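Long-range contacts in citrate synthase (Metallosphaera sedula, PDB 6ABW), which probably catalyses the condensation of acetyl-CoA with oxaloacetate and water to form citrate and CoA in the tricarboxylic acid cycle: residues I92-Y96 and N145-A149; W123-R129 and V358-E363; T178-A184 and V289-R293. One frame throughout, in Å; residues are numbered along the deposited sequence.

Contact 1 (I92-Y96 and N145-A149); sequences IDMIY and NVLRA
Three residues account for most of the buried surface of this helix-helix junction: Y96 (74 Å² covered), N145 (64 Å²) and I95 (59 Å²). Both segments are α-helical, with their own i to i+4 bonds (Y96 N to I92 O 3.1 Å, A149 N to N145 O 2.8 Å). Their axes approach to 9.6 Å and cross at -41°, running broadly the same way. The register pairs I92 with N145 (CA-CA 7.2 Å), I95 with V146 (6.4 Å) and Y96 with A149 (5.4 Å), so the small A149 falls where the backbones are closest. Y96 (chi1 -85°, chi2 83°) lays its ring over that alanine: A149 CB is 3.6 Å from the ring centroid and 7° off the normal, a CH-pi contact. Beyond the ring, Y96 OH touches R148 CB at 3.4 Å and hydrogen-bonds to the carbonyl of K153. I95, an mt rotamer, sets CG2 3.7 Å from N145 O, 4.0 Å from V146 CA and 3.9 Å from A149 CB, so that it packs against all three residues. N145 CB lies 4.2 Å from I95 CD1, and its ND2 is 4.0 Å from I92 CD1 but donates to the carbonyls of T141 and A156. The segments exchange no hydrogen bonds, so the crossing rests on close packing, as expected inside the largely helical citrate synthase fold. Around it, helix 104-119 covers I95 through M107, with A104 at its start against V146; on helix 89-97, M94, outside the contact, meets M94 of the second subunit.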
loop_
_atom_site.group_PDB
_atom_site.type_symbol
_atom_site.label_atom_id
_atom_site.label_comp_id
_atom_site.label_asym_id
_atom_site.label_seq_id
_atom_site.Cartn_x
_atom_site.Cartn_y
_atom_site.Cartn_z
ATOM N N ILE A 92 -14.666 12.258 4.818
ATOM C CA ILE A 92 -15.522 12.711 3.765
ATOM C C ILE A 92 -14.913 13.942 3.085
ATOM O O ILE A 92 -14.861 14.023 1.848
ATOM C CB ILE A 92 -16.972 13.008 4.273
ATOM C CG1 ILE A 92 -17.642 11.804 4.924
ATOM C CG2 ILE A 92 -17.817 13.649 3.171
ATOM C CD1 ILE A 92 -17.531 10.540 4.135
ATOM N N ASP A 93 -14.417 14.898 3.880
ATOM C CA ASP A 93 -13.830 16.136 3.338
ATOM C C ASP A 93 -12.677 15.795 2.416
ATOM O O ASP A 93 -12.466 16.435 1.367
ATOM C CB ASP A 93 -13.282 17.047 4.450
ATOM C CG ASP A 93 -14.367 17.647 5.381
ATOM O OD1 ASP A 93 -15.584 17.521 5.088
ATOM O OD2 ASP A 93 -13.946 18.227 6.448
ATOM N N MET A 94 -11.916 14.792 2.783
ATOM C CA MET A 94 -10.774 14.426 1.960
ATOM C C MET A 94 -11.160 13.895 0.622
ATOM O O MET A 94 -10.571 14.275 -0.401
ATOM C CB MET A 94 -9.930 13.370 2.650
ATOM C CG MET A 94 -9.221 13.989 3.852
ATOM S SD MET A 94 -8.095 12.864 4.748
ATOM C CE MET A 94 -7.664 11.776 3.412
ATOM N N ILE A 95 -12.184 13.050 0.589
ATOM C CA ILE A 95 -12.688 12.549 -0.661
ATOM C C ILE A 95 -13.121 13.719 -1.596
ATOM O O ILE A 95 -12.837 13.723 -2.820
ATOM C CB ILE A 95 -13.858 11.549 -0.439
ATOM C CG1 ILE A 95 -13.373 10.248 0.210
ATOM C CG2 ILE A 95 -14.569 11.240 -1.766
ATOM C CD1 ILE A 95 -14.531 9.497 0.878
ATOM N N TYR A 96 -13.837 14.658 -0.991
ATOM C CA TYR A 96 -14.387 15.792 -1.725
ATOM C C TYR A 96 -13.330 16.859 -2.030
ATOM O O TYR A 96 -13.586 17.737 -2.823
ATOM C CB TYR A 96 -15.548 16.440 -0.945
ATOM C CG TYR A 96 -16.843 15.729 -1.230
ATOM C CD1 TYR A 96 -17.170 14.562 -0.544
ATOM C CD2 TYR A 96 -17.718 16.204 -2.167
ATOM C CE1 TYR A 96 -18.352 13.866 -0.784
ATOM C CE2 TYR A 96 -18.920 15.536 -2.407
ATOM C CZ TYR A 96 -19.208 14.371 -1.746
ATOM O OH TYR A 96 -20.390 13.746 -1.980
ATOM N N ASN A 145 -19.507 7.686 -1.372
ATOM C CA ASN A 145 -19.053 9.072 -1.348
ATOM C C ASN A 145 -18.070 9.438 -2.446
ATOM O O ASN A 145 -18.033 10.546 -2.923
ATOM C CB ASN A 145 -18.652 9.473 0.052
ATOM C CG ASN A 145 -19.901 9.717 0.900
ATOM O OD1 ASN A 145 -20.664 10.646 0.617
ATOM N ND2 ASN A 145 -20.211 8.761 1.785
ATOM N N VAL A 146 -17.288 8.422 -2.908
ATOM C CA VAL A 146 -16.441 8.597 -4.061
ATOM C C VAL A 146 -17.311 8.861 -5.300
ATOM O O VAL A 146 -17.067 9.771 -6.095
ATOM C CB VAL A 146 -15.490 7.373 -4.218
ATOM C CG1 VAL A 146 -14.829 7.323 -5.616
ATOM C CG2 VAL A 146 -14.393 7.404 -3.163
ATOM N N LEU A 147 -18.380 8.104 -5.459
ATOM C CA LEU A 147 -19.288 8.329 -6.575
ATOM C C LEU A 147 -19.865 9.743 -6.488
ATOM O O LEU A 147 -19.917 10.507 -7.513
ATOM C CB LEU A 147 -20.386 7.252 -6.585
ATOM C CG LEU A 147 -21.623 7.680 -7.444
ATOM C CD1 LEU A 147 -21.225 7.697 -8.885
ATOM C CD2 LEU A 147 -22.765 6.715 -7.146
ATOM N N ARG A 148 -20.338 10.068 -5.290
ATOM C CA ARG A 148 -21.053 11.315 -5.117
ATOM C C ARG A 148 -20.139 12.558 -5.282
ATOM O O ARG A 148 -20.487 13.549 -5.933
ATOM C CB ARG A 148 -21.818 11.265 -3.825
ATOM C CG ARG A 148 -23.006 10.313 -3.914
ATOM C CD ARG A 148 -23.714 10.198 -2.581
ATOM N NE ARG A 148 -24.521 11.384 -2.291
ATOM C CZ ARG A 148 -25.750 11.606 -2.762
ATOM N NH1 ARG A 148 -26.335 12.745 -2.469
ATOM N NH2 ARG A 148 -26.367 10.763 -3.601
ATOM N N ALA A 149 -18.922 12.488 -4.772
ATOM C CA ALA A 149 -17.917 13.486 -5.086
ATOM C C ALA A 149 -17.637 13.691 -6.542
ATOM O O ALA A 149 -17.577 14.832 -7.037
ATOM C CB ALA A 149 -16.640 13.265 -4.331
#

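Contact 2 (W123-R129 and V358-E363); sequences WNKATNR and VIEYVE
The indole of W123 (chi1 -72°, chi2 86°) forms the apolar centre, lying against one side of helical segment 358-363. V362 CG2 stands 3.7 Å from the centroid of the six-membered W123 ring, 3° off the normal, a CH-pi contact over the face. At the ring edge, W123 CH2 meets V358 CG2 at 3.7 Å and W123 CZ3 meets I359 CG1 at 3.8 Å. W123 NE1 donates to the carbonyl of S212, and I214 of helix 214-225 also packs on the indole. W123 and N124 are extended; the chain then turns into helix 128-151. N124 O accepts from T127 N and N128 N (both 3.0 Å), and N128 OD1 accepts from N124 N at 2.9 Å. The contact docks the start of one long helix, with its lead-in loop, on the C-terminal part of helix 342-365, in register N128 to I359 (CA-CA 6.8 Å) and K125 to E363 (7.0 Å). Outward, I359 CG2 lies over a face of the R129 guanidinium, 3.7 Å from NH2. E363 (chi1 -71°, chi2 -175°) forms a two-pronged salt bridge, its OE1 2.8 Å from R129 NH2 and its OE2 2.8 Å from R129 NH1; N128 ND2 donates to E363 OE2 at 2.9 Å.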
loop_
_atom_site.group_PDB
_atom_site.type_symbol
_atom_site.label_atom_id
_atom_site.label_comp_id
_atom_site.label_asym_id
_atom_site.label_seq_id
_atom_site.Cartn_x
_atom_site.Cartn_y
_atom_site.Cartn_z
ATOM N N TRP A 123 -3.139 -5.948 15.740
ATOM C CA TRP A 123 -3.693 -7.290 15.566
ATOM C C TRP A 123 -3.983 -7.872 16.954
ATOM O O TRP A 123 -3.220 -7.678 17.889
ATOM C CB TRP A 123 -2.714 -8.129 14.783
ATOM C CG TRP A 123 -2.720 -7.667 13.363
ATOM C CD1 TRP A 123 -2.004 -6.663 12.792
ATOM C CD2 TRP A 123 -3.634 -8.132 12.363
ATOM N NE1 TRP A 123 -2.412 -6.489 11.479
ATOM C CE2 TRP A 123 -3.376 -7.406 11.181
ATOM C CE3 TRP A 123 -4.606 -9.144 12.347
ATOM C CZ2 TRP A 123 -4.090 -7.638 10.002
ATOM C CZ3 TRP A 123 -5.293 -9.382 11.172
ATOM C CH2 TRP A 123 -5.033 -8.620 10.029
ATOM N N ASN A 124 -5.128 -8.491 17.054
ATOM C CA ASN A 124 -5.647 -9.100 18.303
ATOM C C ASN A 124 -6.633 -10.216 17.935
ATOM O O ASN A 124 -7.709 -9.943 17.418
ATOM C CB ASN A 124 -6.301 -7.990 19.153
ATOM C CG ASN A 124 -6.796 -8.538 20.447
ATOM O OD1 ASN A 124 -6.061 -9.246 21.085
ATOM N ND2 ASN A 124 -7.994 -8.259 20.801
ATOM N N LYS A 125 -6.292 -11.472 18.208
ATOM C CA LYS A 125 -7.207 -12.581 17.834
ATOM C C LYS A 125 -8.660 -12.398 18.170
ATOM O O LYS A 125 -9.502 -12.681 17.347
ATOM C CB LYS A 125 -6.779 -13.915 18.423
ATOM C CG LYS A 125 -5.628 -14.583 17.708
ATOM C CD LYS A 125 -5.564 -16.069 18.109
ATOM C CE LYS A 125 -4.463 -16.809 17.352
ATOM N NZ LYS A 125 -5.008 -17.713 16.285
ATOM N N ALA A 126 -8.990 -11.885 19.358
ATOM C CA ALA A 126 -10.381 -11.715 19.781
ATOM C C ALA A 126 -11.199 -10.662 19.041
ATOM O O ALA A 126 -12.387 -10.767 18.986
ATOM C CB ALA A 126 -10.488 -11.398 21.264
ATOM N N THR A 127 -10.534 -9.677 18.467
ATOM C CA THR A 127 -11.190 -8.568 17.822
ATOM C C THR A 127 -10.892 -8.398 16.297
ATOM O O THR A 127 -11.521 -7.555 15.713
ATOM C CB THR A 127 -10.855 -7.229 18.513
ATOM O OG1 THR A 127 -9.448 -6.963 18.491
ATOM C CG2 THR A 127 -11.369 -7.267 19.940
ATOM N N ASN A 128 -10.014 -9.196 15.727
ATOM C CA ASN A 128 -9.649 -9.061 14.288
ATOM C C ASN A 128 -10.922 -9.088 13.391
ATOM O O ASN A 128 -11.100 -8.242 12.466
ATOM C CB ASN A 128 -8.687 -10.159 13.863
ATOM C CG ASN A 128 -7.286 -10.017 14.388
ATOM O OD1 ASN A 128 -6.800 -8.884 14.664
ATOM N ND2 ASN A 128 -6.585 -11.136 14.515
ATOM N N ARG A 129 -11.857 -9.997 13.656
ATOM C CA ARG A 129 -12.995 -10.186 12.796
ATOM C C ARG A 129 -13.971 -9.059 12.976
ATOM O O ARG A 129 -14.499 -8.579 12.004
ATOM C CB ARG A 129 -13.595 -11.584 12.978
ATOM C CG ARG A 129 -12.663 -12.675 12.558
ATOM C CD ARG A 129 -13.103 -14.058 13.124
ATOM N NE ARG A 129 -12.162 -15.073 12.712
ATOM C CZ ARG A 129 -10.926 -15.165 13.189
ATOM N NH1 ARG A 129 -10.483 -14.340 14.163
ATOM N NH2 ARG A 129 -10.105 -16.009 12.669
ATOM N N VAL A 358 -5.902 -11.722 5.124
ATOM C CA VAL A 358 -4.890 -11.220 6.004
ATOM C C VAL A 358 -5.114 -11.770 7.427
ATOM O O VAL A 358 -4.125 -12.104 8.074
ATOM C CB VAL A 358 -4.675 -9.696 6.016
ATOM C CG1 VAL A 358 -4.188 -9.272 4.617
ATOM C CG2 VAL A 358 -5.881 -8.907 6.424
ATOM N N ILE A 359 -6.358 -11.935 7.840
ATOM C CA ILE A 359 -6.667 -12.462 9.181
ATOM C C ILE A 359 -6.164 -13.895 9.244
ATOM O O ILE A 359 -5.474 -14.257 10.170
ATOM C CB ILE A 359 -8.118 -12.351 9.554
ATOM C CG1 ILE A 359 -8.505 -10.914 9.744
ATOM C CG2 ILE A 359 -8.445 -13.196 10.828
ATOM C CD1 ILE A 359 -9.944 -10.664 9.880
ATOM N N GLU A 360 -6.438 -14.684 8.210
ATOM C CA GLU A 360 -5.933 -16.079 8.128
ATOM C C GLU A 360 -4.451 -16.124 8.194
ATOM O O GLU A 360 -3.840 -16.945 8.931
ATOM C CB GLU A 360 -6.321 -16.731 6.803
ATOM C CG GLU A 360 -7.369 -17.770 6.820
ATOM C CD GLU A 360 -7.487 -18.510 5.443
ATOM O OE1 GLU A 360 -8.134 -19.581 5.475
ATOM O OE2 GLU A 360 -6.951 -18.031 4.373
ATOM N N TYR A 361 -3.815 -15.233 7.428
ATOM C CA TYR A 361 -2.388 -15.175 7.381
ATOM C C TYR A 361 -1.730 -14.788 8.714
ATOM O O TYR A 361 -0.770 -15.457 9.143
ATOM C CB TYR A 361 -1.930 -14.265 6.230
ATOM C CG TYR A 361 -0.452 -14.267 6.039
ATOM C CD1 TYR A 361 0.182 -15.285 5.339
ATOM C CD2 TYR A 361 0.307 -13.251 6.578
ATOM C CE1 TYR A 361 1.573 -15.260 5.160
ATOM C CE2 TYR A 361 1.678 -13.221 6.441
ATOM C CZ TYR A 361 2.324 -14.219 5.727
ATOM O OH TYR A 361 3.724 -14.132 5.630
ATOM N N VAL A 362 -2.214 -13.732 9.355
ATOM C CA VAL A 362 -1.606 -13.240 10.580
ATOM C C VAL A 362 -1.842 -14.320 11.676
ATOM O O VAL A 362 -0.918 -14.598 12.477
ATOM C CB VAL A 362 -2.182 -11.886 11.016
ATOM C CG1 VAL A 362 -1.764 -11.526 12.401
ATOM C CG2 VAL A 362 -1.746 -10.732 10.045
ATOM N N GLU A 363 -3.050 -14.879 11.724
ATOM C CA GLU A 363 -3.398 -15.772 12.867
ATOM C C GLU A 363 -2.712 -17.110 12.752
ATOM O O GLU A 363 -2.432 -17.717 13.749
ATOM C CB GLU A 363 -4.892 -15.901 13.035
ATOM C CG GLU A 363 -5.529 -14.653 13.561
ATOM C CD GLU A 363 -7.021 -14.808 13.848
ATOM O OE1 GLU A 363 -7.529 -15.990 13.679
ATOM O OE2 GLU A 363 -7.744 -13.804 14.211
#

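Contact 3 (T178-A184 and V289-R293); sequences TEEEVKA and VISER
A salt bridge between E180 OE1 and R293 NH2, 2.6 Å long, is the shortest link between these segments, although the arginine is poorly ordered. R293 has phi/psi -77/3, and its guanidinium edge also reaches T178 OG1 through two weak hydrogen bonds, 3.4 Å from NH1 and 3.5 Å from NH2. T178 (chi1 69°) is the N-cap of helix 179-191. Its OG1 accepts from E181 N at 3.2 Å, while T178 N donates to E181 OE1 at 2.9 Å; this reciprocal pair is a capping box. E181 OE1 also forms a salt bridge with R175. The contact therefore sets the capped first turn of helix 179-191 beside the C-terminal part of helix 278-292 and R293, with E181 and I290 as the nearest backbone pair (CA-CA 6.4 Å). Away from the salt bridge, I290 (chi1 59°, chi2 168°) turns its side chain into the gap: CG2 lies 3.7 Å from E180 O and 4.0 Å from E181 N, and CD1 is 3.8 Å from A184 CB. V289 CG1 adds a contact with E180 CG at 3.9 Å. Helix 325-335 packs against both segments, A334 on I290 and L335 on E181.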
loop_
_atom_site.group_PDB
_atom_site.type_symbol
_atom_site.label_atom_id
_atom_site.label_comp_id
_atom_site.label_asym_id
_atom_site.label_seq_id
_atom_site.Cartn_x
_atom_site.Cartn_y
_atom_site.Cartn_z
ATOM N N THR A 178 -35.364 -0.648 -6.188
ATOM C CA THR A 178 -36.310 -1.774 -6.254
ATOM C C THR A 178 -35.711 -3.059 -5.668
ATOM O O THR A 178 -34.461 -3.194 -5.584
ATOM C CB THR A 178 -36.727 -2.082 -7.688
ATOM O OG1 THR A 178 -35.606 -2.619 -8.410
ATOM C CG2 THR A 178 -37.230 -0.852 -8.386
ATOM N N GLU A 179 -36.550 -4.052 -5.367
ATOM C CA GLU A 179 -36.040 -5.311 -4.857
ATOM C C GLU A 179 -35.099 -5.998 -5.841
ATOM O O GLU A 179 -34.165 -6.672 -5.417
ATOM C CB GLU A 179 -37.148 -6.314 -4.454
ATOM C CG GLU A 179 -37.594 -6.033 -3.037
ATOM C CD GLU A 179 -36.474 -6.252 -2.006
ATOM O OE1 GLU A 179 -35.905 -5.265 -1.466
ATOM O OE2 GLU A 179 -36.137 -7.429 -1.749
ATOM N N GLU A 180 -35.383 -5.851 -7.136
ATOM C CA GLU A 180 -34.556 -6.515 -8.157
ATOM C C GLU A 180 -33.131 -5.859 -8.190
ATOM O O GLU A 180 -32.134 -6.588 -8.296
ATOM C CB GLU A 180 -35.219 -6.438 -9.501
ATOM C CG GLU A 180 -36.502 -7.295 -9.602
ATOM C CD GLU A 180 -37.779 -6.650 -8.987
ATOM O OE1 GLU A 180 -37.833 -5.404 -8.651
ATOM O OE2 GLU A 180 -38.763 -7.422 -8.835
ATOM N N GLU A 181 -33.102 -4.560 -8.002
ATOM C CA GLU A 181 -31.844 -3.802 -7.945
ATOM C C GLU A 181 -31.045 -4.208 -6.709
ATOM O O GLU A 181 -29.821 -4.435 -6.796
ATOM C CB GLU A 181 -32.057 -2.312 -8.000
ATOM C CG GLU A 181 -32.533 -1.755 -9.310
ATOM C CD GLU A 181 -32.870 -0.240 -9.200
ATOM O OE1 GLU A 181 -33.589 0.235 -8.306
ATOM O OE2 GLU A 181 -32.313 0.532 -9.961
ATOM N N VAL A 182 -31.702 -4.340 -5.559
ATOM C CA VAL A 182 -31.072 -4.776 -4.393
ATOM C C VAL A 182 -30.476 -6.153 -4.563
ATOM O O VAL A 182 -29.335 -6.389 -4.157
ATOM C CB VAL A 182 -31.986 -4.763 -3.141
ATOM C CG1 VAL A 182 -31.308 -5.380 -1.964
ATOM C CG2 VAL A 182 -32.402 -3.326 -2.895
ATOM N N LYS A 183 -31.246 -7.062 -5.128
ATOM C CA LYS A 183 -30.794 -8.420 -5.218
ATOM C C LYS A 183 -29.533 -8.480 -6.175
ATOM O O LYS A 183 -28.582 -9.306 -5.969
ATOM C CB LYS A 183 -31.932 -9.301 -5.710
ATOM C CG LYS A 183 -31.506 -10.741 -5.961
ATOM C CD LYS A 183 -31.151 -11.554 -4.718
ATOM C CE LYS A 183 -30.835 -13.040 -5.001
ATOM N NZ LYS A 183 -30.363 -13.678 -3.749
ATOM N N ALA A 184 -29.549 -7.701 -7.213
ATOM C CA ALA A 184 -28.419 -7.692 -8.210
ATOM C C ALA A 184 -27.149 -7.189 -7.521
ATOM O O ALA A 184 -26.067 -7.672 -7.745
ATOM C CB ALA A 184 -28.760 -6.825 -9.416
ATOM N N VAL A 289 -32.634 -9.075 -15.885
ATOM C CA VAL A 289 -33.697 -8.444 -15.114
ATOM C C VAL A 289 -33.672 -6.909 -15.025
ATOM O O VAL A 289 -34.592 -6.187 -15.455
ATOM C CB VAL A 289 -33.621 -8.998 -13.666
ATOM C CG1 VAL A 289 -34.844 -8.542 -12.870
ATOM C CG2 VAL A 289 -33.426 -10.518 -13.670
ATOM N N ILE A 290 -32.586 -6.377 -14.471
ATOM C CA ILE A 290 -32.551 -4.957 -14.206
ATOM C C ILE A 290 -32.230 -4.102 -15.429
ATOM O O ILE A 290 -32.500 -2.897 -15.424
ATOM C CB ILE A 290 -31.570 -4.609 -13.039
ATOM C CG1 ILE A 290 -30.153 -5.075 -13.355
ATOM C CG2 ILE A 290 -32.044 -5.265 -11.753
ATOM C CD1 ILE A 290 -29.141 -4.518 -12.400
ATOM N N SER A 291 -31.650 -4.700 -16.481
ATOM C CA SER A 291 -31.341 -3.920 -17.689
ATOM C C SER A 291 -32.553 -3.506 -18.489
ATOM O O SER A 291 -32.501 -2.486 -19.199
ATOM C CB SER A 291 -30.417 -4.701 -18.599
ATOM O OG SER A 291 -29.141 -4.723 -17.943
ATOM N N GLU A 292 -33.599 -4.312 -18.394
ATOM C CA GLU A 292 -34.767 -4.154 -19.271
ATOM C C GLU A 292 -35.506 -2.867 -18.962
ATOM O O GLU A 292 -35.992 -2.213 -19.865
ATOM C CB GLU A 292 -35.698 -5.378 -19.188
ATOM C CG GLU A 292 -35.093 -6.734 -19.643
ATOM C CD GLU A 292 -34.030 -6.692 -20.781
ATOM O OE1 GLU A 292 -34.429 -6.567 -21.960
ATOM O OE2 GLU A 292 -32.796 -6.823 -20.534
ATOM N N ARG A 293 -35.502 -2.478 -17.694
ATOM C CA ARG A 293 -36.204 -1.286 -17.231
ATOM C C ARG A 293 -35.548 0.089 -17.530
ATOM O O ARG A 293 -36.052 1.115 -17.062
ATOM C CB ARG A 293 -36.414 -1.381 -15.710
ATOM C CG ARG A 293 -37.168 -2.606 -15.183
ATOM C CD ARG A 293 -38.057 -2.207 -14.002
ATOM N NE ARG A 293 -38.105 -3.154 -12.880
ATOM C CZ ARG A 293 -37.231 -3.245 -11.863
ATOM N NH1 ARG A 293 -36.130 -2.482 -11.771
ATOM N NH2 ARG A 293 -37.459 -4.144 -10.917
#

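Overall arrangement
Contacts 1 and 2 engage opposite ends of helix 128-151, so that one helix ties helix 89-97 to helix 342-365; their centres are 30 Å apart, the nearest atoms about 21 Å. Contact 3 touches neither: its centre lies 26 Å from that of contact 1 and 36 Å from that of contact 2, with nearest atoms about 12 and 22 Å away. In sequence, contacts 1 and 2 interleave, whereas contact 3 is nested within the loop closed by contact 2. All three lie away from the annotated sites, yet the chain between the segments of contact 3 carries acetyl-CoA-binding R264, L265, G267 and F268 and the predicted active-site H270, while predicted active-site D325 falls within the loop of contact 2.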